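PDB 4G68: ABC transporter from Caldanaerobius, which probably serves as the solute-binding component of an ABC importer, holding xylose-based oligosaccharides released from xylan for uptake into the cell. Local coordinates for residues V180-K185 and F304-F309; D246-K251 and P414-Y419; I122-A127 and I172-Q177. One frame throughout, in Å; residues are numbered along the deposited sequence.

Contact 1: V180-K185 and F304-F309. With XYP (beta-D-xylopyranose), chain D.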
loop_
_atom_site.group_PDB
_atom_site.type_symbol
_atom_site.label_atom_id
_atom_site.label_comp_id
_atom_site.label_asym_id
_atom_site.label_seq_id
_atom_site.Cartn_x
_atom_site.Cartn_y
_atom_site.Cartn_z
ATOM N N VAL A 180 -5.796 6.343 -2.491
ATOM C CA VAL A 180 -6.365 7.627 -2.016
ATOM C C VAL A 180 -5.727 8.722 -2.887
ATOM O O VAL A 180 -4.520 8.791 -3.012
ATOM C CB VAL A 180 -5.919 7.872 -0.592
ATOM C CG1 VAL A 180 -6.527 9.204 -0.081
ATOM C CG2 VAL A 180 -6.424 6.706 0.336
ATOM N N LEU A 181 -6.565 9.545 -3.473
ATOM C CA LEU A 181 -6.123 10.857 -3.992
ATOM C C LEU A 181 -6.249 11.914 -2.891
ATOM O O LEU A 181 -7.348 12.199 -2.389
ATOM C CB LEU A 181 -6.950 11.256 -5.237
ATOM C CG LEU A 181 -6.645 12.669 -5.790
ATOM C CD1 LEU A 181 -5.205 12.683 -6.216
ATOM C CD2 LEU A 181 -7.586 12.917 -6.971
ATOM N N TYR A 182 -5.094 12.401 -2.425
ATOM C CA TYR A 182 -5.085 13.429 -1.357
ATOM C C TYR A 182 -5.035 14.817 -1.973
ATOM O O TYR A 182 -4.362 15.067 -2.959
ATOM C CB TYR A 182 -3.815 13.276 -0.489
ATOM C CG TYR A 182 -3.677 11.924 0.172
ATOM C CD1 TYR A 182 -4.135 11.741 1.514
ATOM C CD2 TYR A 182 -3.023 10.855 -0.461
ATOM C CE1 TYR A 182 -4.035 10.542 2.168
ATOM C CE2 TYR A 182 -2.882 9.638 0.215
ATOM C CZ TYR A 182 -3.378 9.481 1.503
ATOM O OH TYR A 182 -3.233 8.309 2.270
ATOM N N ILE A 183 -5.859 15.699 -1.414
ATOM C CA ILE A 183 -6.115 17.061 -1.982
ATOM C C ILE A 183 -5.671 18.053 -0.907
ATOM O O ILE A 183 -6.167 17.941 0.205
ATOM C CB ILE A 183 -7.690 17.242 -2.055
ATOM C CG1 ILE A 183 -8.401 16.292 -3.030
ATOM C CG2 ILE A 183 -8.150 18.664 -2.392
ATOM C CD1 ILE A 183 -7.774 16.309 -4.454
ATOM N N ASN A 184 -4.835 19.040 -1.261
ATOM C CA ASN A 184 -4.516 20.140 -0.353
ATOM C C ASN A 184 -5.626 21.185 -0.552
ATOM O O ASN A 184 -5.613 21.937 -1.483
ATOM C CB ASN A 184 -3.091 20.679 -0.538
ATOM C CG ASN A 184 -2.734 21.815 0.410
ATOM O OD1 ASN A 184 -3.621 22.609 0.782
ATOM N ND2 ASN A 184 -1.497 21.857 0.884
ATOM N N LYS A 185 -6.565 21.188 0.357
ATOM C CA LYS A 185 -7.765 22.066 0.226
ATOM C C LYS A 185 -7.360 23.538 0.201
ATOM O O LYS A 185 -8.085 24.352 -0.360
ATOM C CB LYS A 185 -8.715 21.802 1.399
ATOM C CG LYS A 185 -9.358 20.418 1.381
ATOM C CD LYS A 185 -10.217 20.300 2.647
ATOM C CE LYS A 185 -11.393 19.379 2.447
ATOM N NZ LYS A 185 -11.924 18.622 3.646
ATOM N N PHE A 304 -1.669 4.436 3.553
ATOM C CA PHE A 304 -0.626 4.348 4.588
ATOM C C PHE A 304 0.210 5.604 4.725
ATOM O O PHE A 304 0.857 5.830 5.776
ATOM C CB PHE A 304 0.284 3.112 4.411
ATOM C CG PHE A 304 0.647 2.842 2.969
ATOM C CD1 PHE A 304 1.550 3.661 2.260
ATOM C CD2 PHE A 304 0.059 1.793 2.314
ATOM C CE1 PHE A 304 1.840 3.399 0.889
ATOM C CE2 PHE A 304 0.318 1.532 0.970
ATOM C CZ PHE A 304 1.222 2.327 0.251
ATOM N N ASP A 305 0.203 6.388 3.645
ATOM C CA ASP A 305 0.878 7.672 3.576
ATOM C C ASP A 305 0.166 8.774 4.365
ATOM O O ASP A 305 0.742 9.867 4.629
ATOM C CB ASP A 305 1.205 8.066 2.162
ATOM C CG ASP A 305 2.336 7.192 1.530
ATOM O OD1 ASP A 305 3.122 6.562 2.248
ATOM O OD2 ASP A 305 2.373 7.092 0.319
ATOM N N ALA A 306 -1.073 8.525 4.738
ATOM C CA ALA A 306 -1.838 9.517 5.459
ATOM C C ALA A 306 -1.101 10.010 6.678
ATOM O O ALA A 306 -1.176 11.210 7.026
ATOM C CB ALA A 306 -3.160 8.917 5.875
ATOM N N ALA A 307 -0.484 9.091 7.446
ATOM C CA ALA A 307 0.294 9.545 8.565
ATOM C C ALA A 307 1.306 10.612 8.309
ATOM O O ALA A 307 1.477 11.493 9.202
ATOM C CB ALA A 307 0.988 8.331 9.273
ATOM N N ALA A 308 1.997 10.544 7.163
ATOM C CA ALA A 308 3.009 11.572 6.863
ATOM C C ALA A 308 2.353 12.953 6.841
ATOM O O ALA A 308 3.035 13.941 7.021
ATOM C CB ALA A 308 3.699 11.319 5.489
ATOM N N PHE A 309 1.044 13.029 6.669
ATOM C CA PHE A 309 0.355 14.337 6.524
ATOM C C PHE A 309 -0.353 14.833 7.788
ATOM O O PHE A 309 -0.447 16.087 8.011
ATOM C CB PHE A 309 -0.654 14.350 5.318
ATOM C CG PHE A 309 -0.146 13.658 4.053
ATOM C CD1 PHE A 309 1.171 13.769 3.671
ATOM C CD2 PHE A 309 -1.013 12.875 3.260
ATOM C CE1 PHE A 309 1.661 13.083 2.571
ATOM C CE2 PHE A 309 -0.559 12.213 2.095
ATOM C CZ PHE A 309 0.792 12.290 1.766
HETATM C C1 XYP D . 4.370 1.379 4.779
HETATM C C2 XYP D . 3.156 0.448 4.722
HETATM C C3 XYP D . 3.533 -0.681 3.736
HETATM C C4 XYP D . 3.807 0.003 2.416
HETATM C C5 XYP D . 4.938 1.038 2.574
HETATM O O2 XYP D . 3.007 -0.120 6.023
HETATM O O3 XYP D . 2.321 -1.456 3.617
HETATM O O4 XYP D . 4.239 -1.031 1.525
HETATM O O5 XYP D . 4.513 2.004 3.544
#

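Contact 2: D246-K251 and P414-Y419. With XYP (beta-D-xylopyranose), chain B.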
loop_
_atom_site.group_PDB
_atom_site.type_symbol
_atom_site.label_atom_id
_atom_site.label_comp_id
_atom_site.label_asym_id
_atom_site.label_seq_id
_atom_site.Cartn_x
_atom_site.Cartn_y
_atom_site.Cartn_z
ATOM N N ASP A 246 -7.837 -11.102 -14.418
ATOM C CA ASP A 246 -7.556 -12.069 -15.478
ATOM C C ASP A 246 -6.144 -11.957 -16.031
ATOM O O ASP A 246 -5.466 -12.974 -16.227
ATOM C CB ASP A 246 -8.562 -11.910 -16.591
ATOM C CG ASP A 246 -9.948 -12.506 -16.236
ATOM O OD1 ASP A 246 -10.061 -13.296 -15.279
ATOM O OD2 ASP A 246 -10.926 -12.210 -16.928
ATOM N N ALA A 247 -5.675 -10.731 -16.237
ATOM C CA ALA A 247 -4.352 -10.545 -16.732
ATOM C C ALA A 247 -3.354 -11.011 -15.678
ATOM O O ALA A 247 -2.382 -11.749 -16.020
ATOM C CB ALA A 247 -4.074 -9.083 -17.159
ATOM N N LEU A 248 -3.578 -10.628 -14.414
ATOM C CA LEU A 248 -2.582 -10.970 -13.417
ATOM C C LEU A 248 -2.532 -12.491 -13.153
ATOM O O LEU A 248 -1.521 -13.028 -12.688
ATOM C CB LEU A 248 -2.845 -10.195 -12.129
ATOM C CG LEU A 248 -2.731 -8.641 -12.149
ATOM C CD1 LEU A 248 -3.213 -8.156 -10.751
ATOM C CD2 LEU A 248 -1.302 -8.254 -12.503
ATOM N N ASN A 249 -3.653 -13.151 -13.384
ATOM C CA ASN A 249 -3.813 -14.599 -13.237
ATOM C C ASN A 249 -3.512 -15.430 -14.479
ATOM O O ASN A 249 -3.677 -16.688 -14.433
ATOM C CB ASN A 249 -5.260 -14.919 -12.814
ATOM C CG ASN A 249 -5.577 -14.470 -11.393
ATOM O OD1 ASN A 249 -4.716 -14.461 -10.516
ATOM N ND2 ASN A 249 -6.812 -14.111 -11.169
ATOM N N GLY A 250 -3.063 -14.770 -15.545
ATOM C CA GLY A 250 -2.729 -15.377 -16.778
ATOM C C GLY A 250 -3.882 -15.822 -17.640
ATOM O O GLY A 250 -3.679 -16.660 -18.522
ATOM N N LYS A 251 -5.079 -15.290 -17.398
ATOM C CA LYS A 251 -6.278 -15.601 -18.210
ATOM C C LYS A 251 -6.529 -14.580 -19.296
ATOM O O LYS A 251 -7.522 -14.666 -20.019
ATOM C CB LYS A 251 -7.542 -15.733 -17.372
ATOM C CG LYS A 251 -7.420 -16.588 -16.140
ATOM C CD LYS A 251 -7.198 -18.001 -16.522
ATOM C CE LYS A 251 -7.366 -18.885 -15.268
ATOM N NZ LYS A 251 -8.775 -18.968 -14.795
ATOM N N PRO A 414 -5.165 -5.784 -5.157
ATOM C CA PRO A 414 -3.905 -5.274 -4.555
ATOM C C PRO A 414 -3.015 -4.657 -5.615
ATOM O O PRO A 414 -3.106 -5.041 -6.807
ATOM C CB PRO A 414 -3.235 -6.543 -4.030
ATOM C CG PRO A 414 -4.417 -7.411 -3.653
ATOM C CD PRO A 414 -5.383 -7.186 -4.777
ATOM N N ALA A 415 -2.139 -3.754 -5.184
ATOM C CA ALA A 415 -1.151 -3.195 -6.142
ATOM C C ALA A 415 -0.390 -4.319 -6.811
ATOM O O ALA A 415 -0.164 -5.367 -6.191
ATOM C CB ALA A 415 -0.210 -2.326 -5.374
ATOM N N TRP A 416 -0.016 -4.154 -8.084
ATOM C CA TRP A 416 0.372 -5.284 -8.841
ATOM C C TRP A 416 1.676 -5.893 -8.340
ATOM O O TRP A 416 1.944 -7.061 -8.611
ATOM C CB TRP A 416 0.517 -4.919 -10.326
ATOM C CG TRP A 416 -0.816 -4.618 -10.989
ATOM C CD1 TRP A 416 -2.058 -4.237 -10.401
ATOM C CD2 TRP A 416 -1.047 -4.602 -12.423
ATOM N NE1 TRP A 416 -2.974 -3.988 -11.389
ATOM C CE2 TRP A 416 -2.423 -4.175 -12.623
ATOM C CE3 TRP A 416 -0.237 -4.865 -13.542
ATOM C CZ2 TRP A 416 -2.994 -4.071 -13.915
ATOM C CZ3 TRP A 416 -0.812 -4.733 -14.812
ATOM C CH2 TRP A 416 -2.157 -4.355 -14.987
ATOM N N ASP A 417 2.542 -5.115 -7.682
ATOM C CA ASP A 417 3.815 -5.690 -7.186
ATOM C C ASP A 417 3.671 -6.457 -5.851
ATOM O O ASP A 417 4.679 -7.026 -5.385
ATOM C CB ASP A 417 4.884 -4.612 -7.000
ATOM C CG ASP A 417 4.524 -3.598 -5.871
ATOM O OD1 ASP A 417 3.328 -3.499 -5.455
ATOM O OD2 ASP A 417 5.480 -2.915 -5.384
ATOM N N ILE A 418 2.448 -6.526 -5.308
ATOM C CA ILE A 418 2.118 -7.406 -4.204
ATOM C C ILE A 418 1.314 -8.596 -4.777
ATOM O O ILE A 418 1.256 -9.651 -4.196
ATOM C CB ILE A 418 1.127 -6.696 -3.197
ATOM C CG1 ILE A 418 1.723 -5.512 -2.575
ATOM C CG2 ILE A 418 0.561 -7.656 -2.131
ATOM C CD1 ILE A 418 0.775 -4.858 -1.548
ATOM N N TYR A 419 0.629 -8.395 -5.877
ATOM C CA TYR A 419 -0.207 -9.461 -6.393
ATOM C C TYR A 419 0.674 -10.378 -7.222
ATOM O O TYR A 419 0.605 -11.628 -7.047
ATOM C CB TYR A 419 -1.335 -8.872 -7.279
ATOM C CG TYR A 419 -2.354 -9.947 -7.617
ATOM C CD1 TYR A 419 -3.506 -10.060 -6.864
ATOM C CD2 TYR A 419 -2.153 -10.831 -8.682
ATOM C CE1 TYR A 419 -4.439 -11.057 -7.123
ATOM C CE2 TYR A 419 -3.080 -11.840 -8.970
ATOM C CZ TYR A 419 -4.230 -11.907 -8.199
ATOM O OH TYR A 419 -5.178 -12.907 -8.414
HETATM C C1 XYP B . 3.976 -0.883 0.163
HETATM C C2 XYP B . 5.011 -1.691 -0.612
HETATM C C3 XYP B . 4.656 -1.604 -2.100
HETATM C C4 XYP B . 3.166 -1.939 -2.367
HETATM C C5 XYP B . 2.203 -1.214 -1.383
HETATM O O2 XYP B . 6.302 -1.202 -0.310
HETATM O O3 XYP B . 5.541 -2.517 -2.786
HETATM O O4 XYP B . 2.770 -1.638 -3.709
HETATM O O5 XYP B . 2.666 -1.363 -0.046
#

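Contact 3: I122-A127 and I172-Q177. With XYP (beta-D-xylopyranose), chain B; XYP (beta-D-xylopyranose), chain D.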
loop_
_atom_site.group_PDB
_atom_site.type_symbol
_atom_site.label_atom_id
_atom_site.label_comp_id
_atom_site.label_asym_id
_atom_site.label_seq_id
_atom_site.Cartn_x
_atom_site.Cartn_y
_atom_site.Cartn_z
ATOM N N ILE A 122 9.264 -13.765 13.800
ATOM C CA ILE A 122 8.037 -13.056 13.312
ATOM C C ILE A 122 8.449 -11.982 12.365
ATOM O O ILE A 122 9.379 -11.237 12.657
ATOM C CB ILE A 122 7.305 -12.357 14.434
ATOM C CG1 ILE A 122 7.026 -13.412 15.563
ATOM C CG2 ILE A 122 5.982 -11.707 13.924
ATOM C CD1 ILE A 122 6.547 -12.796 16.864
ATOM N N PHE A 123 7.775 -11.872 11.227
ATOM C CA PHE A 123 8.145 -10.862 10.264
ATOM C C PHE A 123 6.895 -10.258 9.638
ATOM O O PHE A 123 5.889 -10.971 9.389
ATOM C CB PHE A 123 9.142 -11.431 9.158
ATOM C CG PHE A 123 8.598 -12.565 8.351
ATOM C CD1 PHE A 123 7.947 -12.302 7.111
ATOM C CD2 PHE A 123 8.796 -13.877 8.737
ATOM C CE1 PHE A 123 7.466 -13.359 6.327
ATOM C CE2 PHE A 123 8.336 -14.949 7.956
ATOM C CZ PHE A 123 7.708 -14.700 6.723
ATOM N N GLN A 124 6.993 -8.969 9.350
ATOM C CA GLN A 124 5.950 -8.269 8.626
ATOM C C GLN A 124 6.056 -8.630 7.153
ATOM O O GLN A 124 7.137 -8.921 6.672
ATOM C CB GLN A 124 6.131 -6.779 8.819
ATOM C CG GLN A 124 5.108 -5.895 8.136
ATOM C CD GLN A 124 5.344 -4.399 8.323
ATOM O OE1 GLN A 124 6.179 -4.001 9.118
ATOM N NE2 GLN A 124 4.525 -3.567 7.661
ATOM N N THR A 125 4.923 -8.692 6.447
ATOM C CA THR A 125 4.981 -9.085 5.076
ATOM C C THR A 125 3.769 -8.466 4.384
ATOM O O THR A 125 2.919 -7.832 5.039
ATOM C CB THR A 125 4.972 -10.627 4.907
ATOM O OG1 THR A 125 5.250 -10.938 3.564
ATOM C CG2 THR A 125 3.591 -11.231 5.254
ATOM N N TRP A 126 3.740 -8.671 3.095
ATOM C CA TRP A 126 2.582 -8.362 2.266
ATOM C C TRP A 126 1.971 -9.647 1.822
ATOM O O TRP A 126 2.636 -10.493 1.232
ATOM C CB TRP A 126 2.992 -7.535 1.009
ATOM C CG TRP A 126 3.472 -6.137 1.439
ATOM C CD1 TRP A 126 2.730 -5.011 1.737
ATOM C CD2 TRP A 126 4.838 -5.762 1.671
ATOM N NE1 TRP A 126 3.542 -3.966 2.116
ATOM C CE2 TRP A 126 4.826 -4.351 2.051
ATOM C CE3 TRP A 126 6.063 -6.434 1.547
ATOM C CZ2 TRP A 126 5.960 -3.681 2.380
ATOM C CZ3 TRP A 126 7.238 -5.727 1.829
ATOM C CH2 TRP A 126 7.174 -4.360 2.202
ATOM N N ALA A 127 0.690 -9.824 2.167
ATOM C CA ALA A 127 -0.005 -11.091 1.825
ATOM C C ALA A 127 -0.336 -11.136 0.362
ATOM O O ALA A 127 -0.430 -10.072 -0.269
ATOM C CB ALA A 127 -1.287 -11.221 2.664
ATOM N N ILE A 172 -1.088 -13.835 10.158
ATOM C CA ILE A 172 -2.102 -13.092 10.975
ATOM C C ILE A 172 -2.249 -11.698 10.356
ATOM O O ILE A 172 -1.303 -10.887 10.373
ATOM C CB ILE A 172 -1.666 -12.911 12.438
ATOM C CG1 ILE A 172 -1.393 -14.291 13.131
ATOM C CG2 ILE A 172 -2.694 -12.094 13.193
ATOM C CD1 ILE A 172 -2.597 -15.241 13.345
ATOM N N PRO A 173 -3.376 -11.415 9.719
ATOM C CA PRO A 173 -3.531 -10.086 9.101
ATOM C C PRO A 173 -3.498 -8.953 10.148
ATOM O O PRO A 173 -3.855 -9.171 11.307
ATOM C CB PRO A 173 -4.917 -10.154 8.459
ATOM C CG PRO A 173 -5.187 -11.665 8.349
ATOM C CD PRO A 173 -4.603 -12.218 9.618
ATOM N N PHE A 174 -3.025 -7.779 9.755
ATOM C CA PHE A 174 -3.129 -6.618 10.658
ATOM C C PHE A 174 -3.606 -5.341 9.965
ATOM O O PHE A 174 -4.158 -4.438 10.627
ATOM C CB PHE A 174 -1.863 -6.408 11.473
ATOM C CG PHE A 174 -0.718 -5.778 10.695
ATOM C CD1 PHE A 174 -0.558 -4.393 10.679
ATOM C CD2 PHE A 174 0.226 -6.624 9.987
ATOM C CE1 PHE A 174 0.549 -3.821 9.943
ATOM C CE2 PHE A 174 1.301 -6.040 9.303
ATOM C CZ PHE A 174 1.424 -4.674 9.264
ATOM N N ASP A 175 -3.432 -5.235 8.660
ATOM C CA ASP A 175 -3.908 -3.994 7.950
ATOM C C ASP A 175 -4.396 -4.147 6.515
ATOM O O ASP A 175 -4.109 -5.170 5.843
ATOM C CB ASP A 175 -3.065 -2.707 8.200
ATOM C CG ASP A 175 -1.745 -2.656 7.462
ATOM O OD1 ASP A 175 -1.482 -3.422 6.574
ATOM O OD2 ASP A 175 -0.909 -1.784 7.822
ATOM N N GLN A 176 -5.183 -3.160 6.092
ATOM C CA GLN A 176 -5.729 -3.107 4.747
ATOM C C GLN A 176 -5.185 -1.874 4.067
ATOM O O GLN A 176 -4.834 -0.855 4.731
ATOM C CB GLN A 176 -7.253 -2.965 4.693
ATOM C CG GLN A 176 -8.073 -3.836 5.620
ATOM C CD GLN A 176 -9.494 -3.385 5.579
ATOM O OE1 GLN A 176 -9.924 -2.747 4.582
ATOM N NE2 GLN A 176 -10.269 -3.717 6.641
ATOM N N GLN A 177 -5.067 -1.986 2.755
ATOM C CA GLN A 177 -4.616 -0.845 1.980
ATOM C C GLN A 177 -5.770 -0.340 1.085
ATOM O O GLN A 177 -6.686 -1.095 0.749
ATOM C CB GLN A 177 -3.444 -1.287 1.074
ATOM C CG GLN A 177 -2.177 -1.568 1.921
ATOM C CD GLN A 177 -0.972 -1.813 1.022
ATOM O OE1 GLN A 177 -1.088 -1.844 -0.222
ATOM N NE2 GLN A 177 0.194 -2.022 1.666
HETATM C C1 XYP B . 3.976 -0.883 0.163
HETATM C C2 XYP B . 5.011 -1.691 -0.612
HETATM C C3 XYP B . 4.656 -1.604 -2.100
HETATM C C4 XYP B . 3.166 -1.939 -2.367
HETATM C C5 XYP B . 2.203 -1.214 -1.383
HETATM O O2 XYP B . 6.302 -1.202 -0.310
HETATM O O3 XYP B . 5.541 -2.517 -2.786
HETATM O O4 XYP B . 2.770 -1.638 -3.709
HETATM O O5 XYP B . 2.666 -1.363 -0.046
HETATM C C1 XYP D . 4.370 1.379 4.779
HETATM C C2 XYP D . 3.156 0.448 4.722
HETATM C C3 XYP D . 3.533 -0.681 3.736
HETATM C C4 XYP D . 3.807 0.003 2.416
HETATM C C5 XYP D . 4.938 1.038 2.574
HETATM O O2 XYP D . 3.007 -0.120 6.023
HETATM O O3 XYP D . 2.321 -1.456 3.617
HETATM O O4 XYP D . 4.239 -1.031 1.525
HETATM O O5 XYP D . 4.513 2.004 3.544
#

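Contact 1: V180-K185 and F304-F309
The ring of Tyr182 has an apolar group over the centre of each face: Phe309 CE2 stands 3.5 Å above the plane on one side, and Val180 CG1 covers the other. Phe309 presents its CD2-CE2 edge, making an edge-to-face (T-shaped) pair with centroids 4.9 Å apart and planes at 82°; one face of its own ring lies over Asp305 O. The Phe304 ring looks elsewhere, setting a face against C4 of the chain D xylose. Tyr182 belongs to strand 168-184 in the mixed sheet of this periplasmic-binding-protein fold, and Phe309 to the short helix 306-310. With CG anti to the carbonyl carbon (chi1 -59°), the tyrosine ring reaches from its strand to Phe309, with its OH end beside Ala306. Tyr182 OH is 3.7 Å from Ala306 CB, and its hydrogen bond goes to Gly302 O. Replacing this tyrosine by an alanine removes ring and hydroxyl, and would probably leave the Phe309 edge without its aromatic face and Gly302 O without this partner. Asp305 is held by Tyr299 OH and by a salt bridge to Arg284.

Contact 2: D246-K251 and P414-Y419
The backbones approach most closely at Leu248 and Tyr419, with CA atoms 7.6 Å apart, where the last turn of helix 241-248 meets the short helix 416-419. The first helix ends in a Schellman motif: Gly250 has positive phi, Lys251 N bonds back to Asp246 O, and Gly250 N to Ala247 O. In the second, Ala415 is the N-cap residue, and its carbonyl oxygen receives both Ile418 N and Tyr419 N.

Leu248 fills the angle between two aromatic side chains by dividing its methyls. CD2 sits over the six-membered ring of Trp416, 4.0 Å from the centroid, while CD1 lies over the Tyr419 ring at the same 4.0 Å from its centroid, both as CH-pi contacts. The indole is further packed by a stack with His428 and an edge-to-face contact with Phe259.

Tyr419 extends toward the helix end with CG anti to its own N (chi1 -170°), and its hydroxyl donates to Asn249 OD1 at 2.7 Å. The carbonyl oxygen lies near the tyrosine ring plane, and the C=O...O angle is 117°, with the hydroxyl tilted from the amide plane. Asp417, between the two aromatics in sequence, points instead into the glycan pocket, where its carboxylate grips the chain B xylose twice: O4 donates to OD1 and O3 to OD2, each at 2.6 Å.

Contact 3: I122-A127 and I172-Q177
Gln124, halfway along strand 122-126, makes the first touch with 172-177. Its side chain is fully extended, with CG anti to the backbone N (chi1 -179°), and this carries the amide to the rim of the Phe174 ring: NE2 lies near the ring plane, 3.7 Å from CZ, with the amide turned steeply against the ring. The other end of that amide is fixed by Leu70 N, which donates to Gln124 OE1.

Thr125 points its CB away from 172-177, and its hydroxyl is hydrogen-bonded to Ser131 OG. Trp126 then brings its indole into the glycan pocket beside Gln177, whose NE2 lies at the indole edge, 3.9 Å from NE1. Sugar atoms mediate much of this meeting. Trp126 NE1 donates to O3 of the chain D xylose at 3.2 Å and a fairly straight 160°; a second bond, to O4 of that sugar, is weak and bent (121°). C2 of the chain B xylose rests over one indole face, toward the rim. Gln177 NE2 donates to O5 of the chain B xylose at 3.1 Å and lies 2.9 Å from O3 of the chain D unit, placing this amide at the junction of two sugars.

The strands themselves are not paired: strand 341-349 lies between them, antiparallel to both, and Phe174 and Asp175 form a classic beta bulge against it. Phe123 packs on helix 103-115, whereas Ile122, Ile172 and Phe174 meet helix 356-377.

Overall arrangement
From the N terminus, contact 3 is completed first, closing the loop from strand 122-126 to the early part of strand 168-184. The same long strand then opens contact 1, in series with contact 3, and the chain returns at 304-309 to close it. Within that interval 246-251 opens contact 2, which is not closed until 414-419, so contacts 1 and 2 cross. Contact 1 sets helix 306-310 against the sheet, whereas contact 3 links two of its strands through side chains, across strand 341-349; contact 2 joins the C-terminal end of helix 241-248 to the short helix 416-419. The three converge on the glycan: Phe304 CE2 lies 3.6 Å from Gln177 CD, and Ile418 CD1 3.8 Å from Trp126 CD1.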